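Local coordinates for protein enoyl-CoA hydratase (Geobacillus kaustophilus, PDB 2PPY) that probably catalyses the reversible hydration of enoyl-CoA thioesters in fatty acid beta-oxidation, at residues A208-S213 / F242-A247; K216-N221 / G235-L240; I53-V58 / E199-L204. All coordinates share one frame; numbering follows the deposited sequence.

Contact 1: residues A208-S213 / F242-A247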
loop_
_atom_site.group_PDB
_atom_site.type_symbol
_atom_site.label_atom_id
_atom_site.label_comp_id
_atom_site.label_asym_id
_atom_site.label_seq_id
_atom_site.Cartn_x
_atom_site.Cartn_y
_atom_site.Cartn_z
ATOM N N ALA A 208 -17.417 28.093 0.546
ATOM C CA ALA A 208 -18.152 26.877 0.225
ATOM C C ALA A 208 -17.623 25.787 1.148
ATOM O O ALA A 208 -16.794 24.964 0.752
ATOM C CB ALA A 208 -17.928 26.499 -1.234
ATOM N N THR A 209 -18.119 25.789 2.379
ATOM C CA THR A 209 -17.688 24.845 3.398
ATOM C C THR A 209 -17.842 23.362 3.061
ATOM O O THR A 209 -17.123 22.525 3.613
ATOM C CB THR A 209 -18.385 25.154 4.745
ATOM O OG1 THR A 209 -19.805 25.033 4.601
ATOM C CG2 THR A 209 -18.054 26.574 5.187
ATOM N N TYR A 210 -18.763 23.029 2.164
ATOM C CA TYR A 210 -18.953 21.632 1.774
ATOM C C TYR A 210 -17.749 21.237 0.923
ATOM O O TYR A 210 -17.243 20.121 1.013
ATOM C CB TYR A 210 -20.243 21.475 0.971
ATOM C CG TYR A 210 -20.705 20.046 0.745
ATOM C CD1 TYR A 210 -20.106 18.975 1.407
ATOM C CD2 TYR A 210 -21.779 19.773 -0.101
ATOM C CE1 TYR A 210 -20.566 17.674 1.234
ATOM C CE2 TYR A 210 -22.250 18.478 -0.279
ATOM C CZ TYR A 210 -21.641 17.433 0.391
ATOM O OH TYR A 210 -22.116 16.155 0.224
ATOM N N ALA A 211 -17.294 22.174 0.099
ATOM C CA ALA A 211 -16.140 21.944 -0.757
ATOM C C ALA A 211 -14.905 21.869 0.129
ATOM O O ALA A 211 -14.064 20.986 -0.032
ATOM C CB ALA A 211 -15.995 23.081 -1.767
ATOM N N VAL A 212 -14.806 22.799 1.072
ATOM C CA VAL A 212 -13.676 22.830 1.990
ATOM C C VAL A 212 -13.580 21.498 2.719
ATOM O O VAL A 212 -12.509 20.898 2.810
ATOM C CB VAL A 212 -13.838 23.950 3.039
ATOM C CG1 VAL A 212 -12.854 23.742 4.183
ATOM C CG2 VAL A 212 -13.597 25.311 2.385
ATOM N N SER A 213 -14.716 21.043 3.231
ATOM C CA SER A 213 -14.782 19.797 3.975
ATOM C C SER A 213 -14.383 18.578 3.139
ATOM O O SER A 213 -13.544 17.777 3.559
ATOM C CB SER A 213 -16.191 19.615 4.542
ATOM O OG SER A 213 -16.264 18.437 5.320
ATOM N N PHE A 242 -20.674 18.112 -7.029
ATOM C CA PHE A 242 -21.382 18.473 -8.254
ATOM C C PHE A 242 -22.877 18.414 -8.012
ATOM O O PHE A 242 -23.646 19.073 -8.707
ATOM C CB PHE A 242 -21.041 17.528 -9.415
ATOM C CG PHE A 242 -19.737 17.835 -10.096
ATOM C CD1 PHE A 242 -19.318 19.150 -10.275
ATOM C CD2 PHE A 242 -18.945 16.810 -10.596
ATOM C CE1 PHE A 242 -18.127 19.436 -10.937
ATOM C CE2 PHE A 242 -17.754 17.086 -11.261
ATOM C CZ PHE A 242 -17.347 18.402 -11.432
ATOM N N ARG A 243 -23.284 17.618 -7.028
ATOM C CA ARG A 243 -24.699 17.479 -6.706
ATOM C C ARG A 243 -25.174 18.415 -5.596
ATOM O O ARG A 243 -26.346 18.381 -5.225
ATOM C CB ARG A 243 -25.026 16.035 -6.306
ATOM C CG ARG A 243 -25.123 15.041 -7.459
ATOM C CD ARG A 243 -23.756 14.580 -7.932
ATOM N NE ARG A 243 -23.832 13.596 -9.008
ATOM C CZ ARG A 243 -24.533 12.470 -8.943
ATOM N NH1 ARG A 243 -25.225 12.178 -7.851
ATOM N NH2 ARG A 243 -24.547 11.639 -9.975
ATOM N N SER A 244 -24.283 19.248 -5.067
ATOM C CA SER A 244 -24.670 20.157 -3.992
ATOM C C SER A 244 -25.240 21.464 -4.526
ATOM O O SER A 244 -25.135 21.764 -5.717
ATOM C CB SER A 244 -23.475 20.464 -3.080
ATOM O OG SER A 244 -22.553 21.350 -3.700
ATOM N N GLU A 245 -25.835 22.246 -3.631
ATOM C CA GLU A 245 -26.425 23.522 -4.003
ATOM C C GLU A 245 -25.356 24.596 -4.148
ATOM O O GLU A 245 -25.456 25.471 -5.008
ATOM C CB GLU A 245 -27.461 23.941 -2.959
ATOM C CG GLU A 245 -28.670 23.022 -2.916
ATOM C CD GLU A 245 -29.620 23.351 -1.784
ATOM O OE1 GLU A 245 -30.045 24.522 -1.680
ATOM O OE2 GLU A 245 -29.946 22.435 -1.000
ATOM N N ASP A 246 -24.328 24.528 -3.312
ATOM C CA ASP A 246 -23.254 25.508 -3.374
ATOM C C ASP A 246 -22.551 25.471 -4.722
ATOM O O ASP A 246 -22.111 26.502 -5.223
ATOM C CB ASP A 246 -22.250 25.259 -2.247
ATOM C CG ASP A 246 -22.739 25.781 -0.912
ATOM O OD1 ASP A 246 -23.965 25.757 -0.679
ATOM O OD2 ASP A 246 -21.899 26.206 -0.093
ATOM N N ALA A 247 -22.445 24.279 -5.306
ATOM C CA ALA A 247 -21.800 24.118 -6.608
ATOM C C ALA A 247 -22.623 24.866 -7.647
ATOM O O ALA A 247 -22.092 25.641 -8.444
ATOM C CB ALA A 247 -21.712 22.639 -6.974
#
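Tyr210 and Ser244 make the tight half of this contact, and Ala208 and Asp246 the looser half. The setting is the C-terminal helical part of the crotonase fold. Here the start of helix 209-222 meets the turn that leads from helix 227-242 into helix 245-255.

Tyr210 has its CG anti to the backbone N (chi1 -168°), which swings the ring toward the turn. One ring edge does the touching. Tyr210 CD2 lies 3.5 Å from Ser244 CB, and Tyr210 CE2 lies 3.6 Å from it. The methylene sits near the ring plane, so this is contact at the edge and not over a face. The Ser244 hydroxyl turns to the main chain of the turn and the new helix. Ser244 is the N-cap of helix 245-255, and its OG accepts a weak bond from Ala247 N at 3.3 Å. OG also bonds to Leu241 O at the end of the preceding helix, so one hydroxyl ties both sides of the turn. Tyr210 remains partly exposed; Leu240 and Leu241 touch its side chain, and Arg243 of the third subunit packs on it.

The other half is buried but less close. The Asp246 carboxylate passes beside Ala208, the N-cap residue of helix 209-222, without bonding to it. Its oxygens serve the C-terminal tail instead: OD1 takes Lys263 N and OD2 takes Gly264 N. These bonds fix the carboxylate, and the nearby helix start may stabilise its negative charge. Trp262 packs on both Ala208 and Asp246, and Val140 of the second subunit also reaches Ala208. The nearest approach on this side is Asp246 OD2 to Ala208 CA, at 3.8 Å.

Contact 2: residues K216-N221 / G235-L240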
loop_
_atom_site.group_PDB
_atom_site.type_symbol
_atom_site.label_atom_id
_atom_site.label_comp_id
_atom_site.label_asym_id
_atom_site.label_seq_id
_atom_site.Cartn_x
_atom_site.Cartn_y
_atom_site.Cartn_z
ATOM N N LYS A 216 -10.637 18.485 2.456
ATOM C CA LYS A 216 -9.885 18.027 3.616
ATOM C C LYS A 216 -9.945 16.507 3.717
ATOM O O LYS A 216 -8.951 15.868 4.035
ATOM C CB LYS A 216 -10.428 18.690 4.894
ATOM C CG LYS A 216 -9.949 18.078 6.216
ATOM C CD LYS A 216 -10.836 16.903 6.630
ATOM C CE LYS A 216 -10.277 16.149 7.827
ATOM N NZ LYS A 216 -10.252 16.960 9.075
ATOM N N LEU A 217 -11.111 15.929 3.445
ATOM C CA LEU A 217 -11.259 14.480 3.489
ATOM C C LEU A 217 -10.463 13.831 2.356
ATOM O O LEU A 217 -9.796 12.814 2.545
ATOM C CB LEU A 217 -12.734 14.086 3.350
ATOM C CG LEU A 217 -13.674 14.423 4.511
ATOM C CD1 LEU A 217 -15.098 14.059 4.126
ATOM C CD2 LEU A 217 -13.239 13.669 5.764
ATOM N N ALA A 218 -10.549 14.428 1.175
ATOM C CA ALA A 218 -9.850 13.911 0.009
ATOM C C ALA A 218 -8.350 13.774 0.236
ATOM O O ALA A 218 -7.753 12.749 -0.096
ATOM C CB ALA A 218 -10.114 14.816 -1.195
ATOM N N ILE A 219 -7.744 14.803 0.814
ATOM C CA ILE A 219 -6.304 14.800 1.042
ATOM C C ILE A 219 -5.823 13.976 2.236
ATOM O O ILE A 219 -4.883 13.194 2.110
ATOM C CB ILE A 219 -5.783 16.242 1.190
ATOM C CG1 ILE A 219 -6.081 17.030 -0.092
ATOM C CG2 ILE A 219 -4.283 16.236 1.484
ATOM C CD1 ILE A 219 -5.738 18.506 0.007
HETATM N N MSE A 220 -6.462 14.140 3.388
HETATM C CA MSE A 220 -6.037 13.411 4.578
HETATM C C MSE A 220 -6.199 11.895 4.477
HETATM O O MSE A 220 -5.370 11.146 4.985
HETATM C CB MSE A 220 -6.774 13.940 5.813
HETATM C CG MSE A 220 -6.495 15.414 6.104
HETATM SE SE MSE A 220 -4.597 15.847 6.063
HETATM C CE MSE A 220 -3.975 14.526 7.341
ATOM N N ASN A 221 -7.264 11.446 3.821
ATOM C CA ASN A 221 -7.502 10.015 3.671
ATOM C C ASN A 221 -6.983 9.502 2.331
ATOM O O ASN A 221 -6.657 8.326 2.193
ATOM C CB ASN A 221 -8.998 9.718 3.813
ATOM C CG ASN A 221 -9.533 10.080 5.194
ATOM O OD1 ASN A 221 -9.187 9.447 6.199
ATOM N ND2 ASN A 221 -10.375 11.106 5.252
ATOM N N GLY A 235 -12.735 11.572 -6.810
ATOM C CA GLY A 235 -13.807 11.704 -7.781
ATOM C C GLY A 235 -15.188 11.541 -7.183
ATOM O O GLY A 235 -16.142 12.154 -7.656
ATOM N N GLU A 236 -15.304 10.705 -6.154
ATOM C CA GLU A 236 -16.590 10.490 -5.505
ATOM C C GLU A 236 -16.922 11.699 -4.642
ATOM O O GLU A 236 -18.085 12.102 -4.540
ATOM C CB GLU A 236 -16.563 9.223 -4.644
ATOM C CG GLU A 236 -16.360 7.937 -5.433
ATOM C CD GLU A 236 -17.223 7.871 -6.691
ATOM O OE1 GLU A 236 -18.448 8.115 -6.602
ATOM O OE2 GLU A 236 -16.669 7.570 -7.771
ATOM N N LEU A 237 -15.898 12.277 -4.020
ATOM C CA LEU A 237 -16.087 13.458 -3.193
ATOM C C LEU A 237 -16.516 14.606 -4.104
ATOM O O LEU A 237 -17.347 15.436 -3.725
ATOM C CB LEU A 237 -14.790 13.811 -2.462
ATOM C CG LEU A 237 -14.451 12.917 -1.264
ATOM C CD1 LEU A 237 -12.961 12.967 -0.982
ATOM C CD2 LEU A 237 -15.257 13.358 -0.045
ATOM N N GLN A 238 -15.952 14.639 -5.310
ATOM C CA GLN A 238 -16.292 15.668 -6.288
ATOM C C GLN A 238 -17.720 15.436 -6.782
ATOM O O GLN A 238 -18.456 16.385 -7.048
ATOM C CB GLN A 238 -15.330 15.622 -7.475
ATOM C CG GLN A 238 -15.620 16.658 -8.566
ATOM C CD GLN A 238 -15.105 18.043 -8.223
ATOM O OE1 GLN A 238 -15.486 18.628 -7.211
ATOM N NE2 GLN A 238 -14.232 18.576 -9.073
ATOM N N ASN A 239 -18.107 14.170 -6.911
ATOM C CA ASN A 239 -19.456 13.844 -7.354
ATOM C C ASN A 239 -20.445 14.464 -6.371
ATOM O O ASN A 239 -21.425 15.085 -6.772
ATOM C CB ASN A 239 -19.654 12.327 -7.413
ATOM C CG ASN A 239 -19.135 11.717 -8.705
ATOM O OD1 ASN A 239 -18.904 10.509 -8.784
ATOM N ND2 ASN A 239 -18.962 12.545 -9.727
ATOM N N LEU A 240 -20.178 14.298 -5.080
ATOM C CA LEU A 240 -21.046 14.859 -4.052
ATOM C C LEU A 240 -21.126 16.377 -4.191
ATOM O O LEU A 240 -22.185 16.970 -3.986
ATOM C CB LEU A 240 -20.523 14.483 -2.662
ATOM C CG LEU A 240 -20.814 13.036 -2.264
ATOM C CD1 LEU A 240 -19.866 12.575 -1.178
ATOM C CD2 LEU A 240 -22.259 12.944 -1.802
#
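This is a small apolar helix-helix contact, made by Ala218 and Leu217 with Leu237. It joins two consecutive helices, 209-222 and 227-242, in the C-terminal helical part of the crotonase fold.

Leu237 reaches across with both methyls. Its CG is anti to the carbonyl carbon (chi1 -76°), and the fork then splits between two residues. Leu237 CD1 presses on Ala218, 3.4 Å from Ala218 CB and equally close to Ala218 CA. That is tighter than usual for carbon pairs. The small alanine lets the leucine come right up to the helix backbone. The other methyl, Leu237 CD2, points at the flank of Leu217 CD1, at a more relaxed 4.2 Å.

Polar groups beside the apolar patch tie it to its surroundings. Asn214 ND2 bonds to Leu237 O, and Gln152 NE2 of the second subunit bonds to Ala218 O. Glu236 of the third subunit packs on both leucines, so the contact as a whole lies where three subunits come together.

Within helix 209-222, Leu217 O takes two bonds from Asn221, and Tyr233 OH is a further, weak partner. Asn221 N bonds at 3.1 Å to Leu217 O, and Asn221 ND2 reaches a lone pair of Leu217 O in the carbonyl plane at 3.3 Å.

Contact 3: residues I53-V58 / E199-L204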
loop_
_atom_site.group_PDB
_atom_site.type_symbol
_atom_site.label_atom_id
_atom_site.label_comp_id
_atom_site.label_asym_id
_atom_site.label_seq_id
_atom_site.Cartn_x
_atom_site.Cartn_y
_atom_site.Cartn_z
ATOM N N ILE A 53 -20.993 23.415 12.426
ATOM C CA ILE A 53 -19.562 23.635 12.620
ATOM C C ILE A 53 -18.766 23.150 11.416
ATOM O O ILE A 53 -18.831 21.980 11.045
ATOM C CB ILE A 53 -19.040 22.917 13.880
ATOM C CG1 ILE A 53 -19.919 23.260 15.086
ATOM C CG2 ILE A 53 -17.597 23.351 14.156
ATOM C CD1 ILE A 53 -19.938 24.740 15.439
ATOM N N LYS A 54 -18.013 24.057 10.808
ATOM C CA LYS A 54 -17.218 23.720 9.641
ATOM C C LYS A 54 -15.715 23.788 9.925
ATOM O O LYS A 54 -14.908 23.222 9.190
ATOM C CB LYS A 54 -17.579 24.657 8.486
ATOM C CG LYS A 54 -18.958 24.398 7.856
ATOM C CD LYS A 54 -20.104 24.759 8.783
ATOM C CE LYS A 54 -21.442 24.830 8.037
ATOM N NZ LYS A 54 -21.931 23.519 7.519
ATOM N N VAL A 55 -15.345 24.483 10.994
ATOM C CA VAL A 55 -13.946 24.616 11.361
ATOM C C VAL A 55 -13.752 24.475 12.864
ATOM O O VAL A 55 -14.589 24.905 13.657
ATOM C CB VAL A 55 -13.377 25.991 10.929
ATOM C CG1 VAL A 55 -11.895 26.070 11.267
ATOM C CG2 VAL A 55 -13.595 26.203 9.439
ATOM N N VAL A 56 -12.641 23.867 13.257
ATOM C CA VAL A 56 -12.346 23.701 14.670
ATOM C C VAL A 56 -10.949 24.217 14.975
ATOM O O VAL A 56 -9.977 23.831 14.323
ATOM C CB VAL A 56 -12.422 22.228 15.106
ATOM C CG1 VAL A 56 -12.060 22.111 16.587
ATOM C CG2 VAL A 56 -13.819 21.674 14.852
ATOM N N ILE A 57 -10.854 25.111 15.951
ATOM C CA ILE A 57 -9.562 25.643 16.351
ATOM C C ILE A 57 -9.237 25.094 17.733
ATOM O O ILE A 57 -10.025 25.225 18.666
ATOM C CB ILE A 57 -9.560 27.181 16.463
ATOM C CG1 ILE A 57 -9.953 27.822 15.136
ATOM C CG2 ILE A 57 -8.166 27.654 16.862
ATOM C CD1 ILE A 57 -10.104 29.342 15.223
ATOM N N VAL A 58 -8.078 24.472 17.868
ATOM C CA VAL A 58 -7.690 23.956 19.163
ATOM C C VAL A 58 -6.644 24.914 19.716
ATOM O O VAL A 58 -5.616 25.149 19.086
ATOM C CB VAL A 58 -7.105 22.536 19.045
ATOM C CG1 VAL A 58 -6.734 22.006 20.426
ATOM C CG2 VAL A 58 -8.119 21.618 18.369
ATOM N N GLU A 199 -9.090 34.608 11.960
ATOM C CA GLU A 199 -9.359 35.270 10.689
ATOM C C GLU A 199 -9.321 34.244 9.559
ATOM O O GLU A 199 -10.135 34.294 8.638
ATOM C CB GLU A 199 -8.321 36.366 10.443
ATOM C CG GLU A 199 -8.491 37.117 9.138
ATOM C CD GLU A 199 -7.501 38.259 9.000
ATOM O OE1 GLU A 199 -7.523 39.167 9.860
ATOM O OE2 GLU A 199 -6.701 38.249 8.038
ATOM N N TYR A 200 -8.376 33.311 9.643
ATOM C CA TYR A 200 -8.233 32.262 8.638
ATOM C C TYR A 200 -9.452 31.355 8.693
ATOM O O TYR A 200 -10.040 31.028 7.662
ATOM C CB TYR A 200 -6.956 31.459 8.907
ATOM C CG TYR A 200 -6.643 30.370 7.900
ATOM C CD1 TYR A 200 -7.306 29.142 7.935
ATOM C CD2 TYR A 200 -5.644 30.550 6.940
ATOM C CE1 TYR A 200 -6.975 28.112 7.042
ATOM C CE2 TYR A 200 -5.308 29.529 6.042
ATOM C CZ TYR A 200 -5.976 28.312 6.103
ATOM O OH TYR A 200 -5.631 27.289 5.244
ATOM N N ALA A 201 -9.836 30.960 9.903
ATOM C CA ALA A 201 -10.995 30.096 10.090
ATOM C C ALA A 201 -12.260 30.798 9.603
ATOM O O ALA A 201 -13.123 30.176 8.984
ATOM C CB ALA A 201 -11.134 29.709 11.559
ATOM N N ARG A 202 -12.372 32.094 9.887
ATOM C CA ARG A 202 -13.535 32.854 9.450
ATOM C C ARG A 202 -13.707 32.756 7.938
ATOM O O ARG A 202 -14.806 32.477 7.454
ATOM C CB ARG A 202 -13.415 34.328 9.862
ATOM C CG ARG A 202 -13.737 34.603 11.329
ATOM C CD ARG A 202 -13.868 36.101 11.600
ATOM N NE ARG A 202 -12.582 36.803 11.609
ATOM C CZ ARG A 202 -11.771 36.869 12.661
ATOM N NH1 ARG A 202 -12.107 36.276 13.799
ATOM N NH2 ARG A 202 -10.623 37.529 12.578
ATOM N N LYS A 203 -12.623 32.981 7.197
ATOM C CA LYS A 203 -12.674 32.908 5.738
ATOM C C LYS A 203 -13.153 31.537 5.258
ATOM O O LYS A 203 -13.911 31.440 4.293
ATOM C CB LYS A 203 -11.302 33.212 5.126
ATOM C CG LYS A 203 -10.880 34.679 5.184
ATOM C CD LYS A 203 -9.607 34.910 4.369
ATOM C CE LYS A 203 -9.214 36.384 4.309
ATOM N NZ LYS A 203 -8.800 36.929 5.632
ATOM N N LEU A 204 -12.708 30.476 5.925
ATOM C CA LEU A 204 -13.132 29.133 5.546
ATOM C C LEU A 204 -14.620 28.964 5.816
ATOM O O LEU A 204 -15.372 28.527 4.943
ATOM C CB LEU A 204 -12.354 28.066 6.328
ATOM C CG LEU A 204 -10.877 27.852 5.987
ATOM C CD1 LEU A 204 -10.322 26.708 6.827
ATOM C CD2 LEU A 204 -10.736 27.535 4.503
#
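Strand-on-helix packing in the core of the crotonase fold brings Val55 and Ile57 against Ala201 and Leu204. Strand 55-60 belongs to the main mixed sheet, between strands 19-24 and 103-108. Helix 193-205 lies over one of its faces. The axes of strand 55-58 and helix 199-204 run nearly antiparallel, at 168°, and approach to 9.0 Å.

Val55 straddles the helix surface with its two methyls. Val55 CG1 is anti to the backbone N (chi1 -177°) and meets Ala201 CB at 3.7 Å. Val55 CG2 goes to the next helical turn and touches Leu204 CB at 3.8 Å. The Val55 and Leu204 side chains cross at about a right angle. Ile57 adds only its far end: Ile57 CD1 lies 3.8 Å from Ala201 CB. The alanine methyl is thus held between two strand residues. Its small size allows the helix to sit close to the sheet.

Val56 faces the other side of the sheet, where Ile47 of helix 34-48 packs on it. Tyr200, on the same helix as Ala201, reaches the assembly, its OH bonded to Asp165 OD1 of the second subunit. Ile168 of that subunit also packs on Leu204. Such a sheet, covered by helices on its faces, belongs to the beta-beta-alpha spiral fold of the crotonase family.

The three contacts follow the chain from the sheet out to the C-terminal helices. Contacts 1 and 2 share helix 209-222, and their centres are 11 Å apart. They touch where Tyr210 OH lies 3.7 Å from Leu240 CB. Contact 2 is nested in the chain loop closed by contact 1. Contact 3 comes before both in the chain, with its centre 16 Å from that of contact 1. The two touch where Val212 CG2 lies 4.2 Å from Leu204 CD2. Contacts 2 and 3 do not touch; their nearest atoms are about 8 Å apart. All three also touch the second subunit.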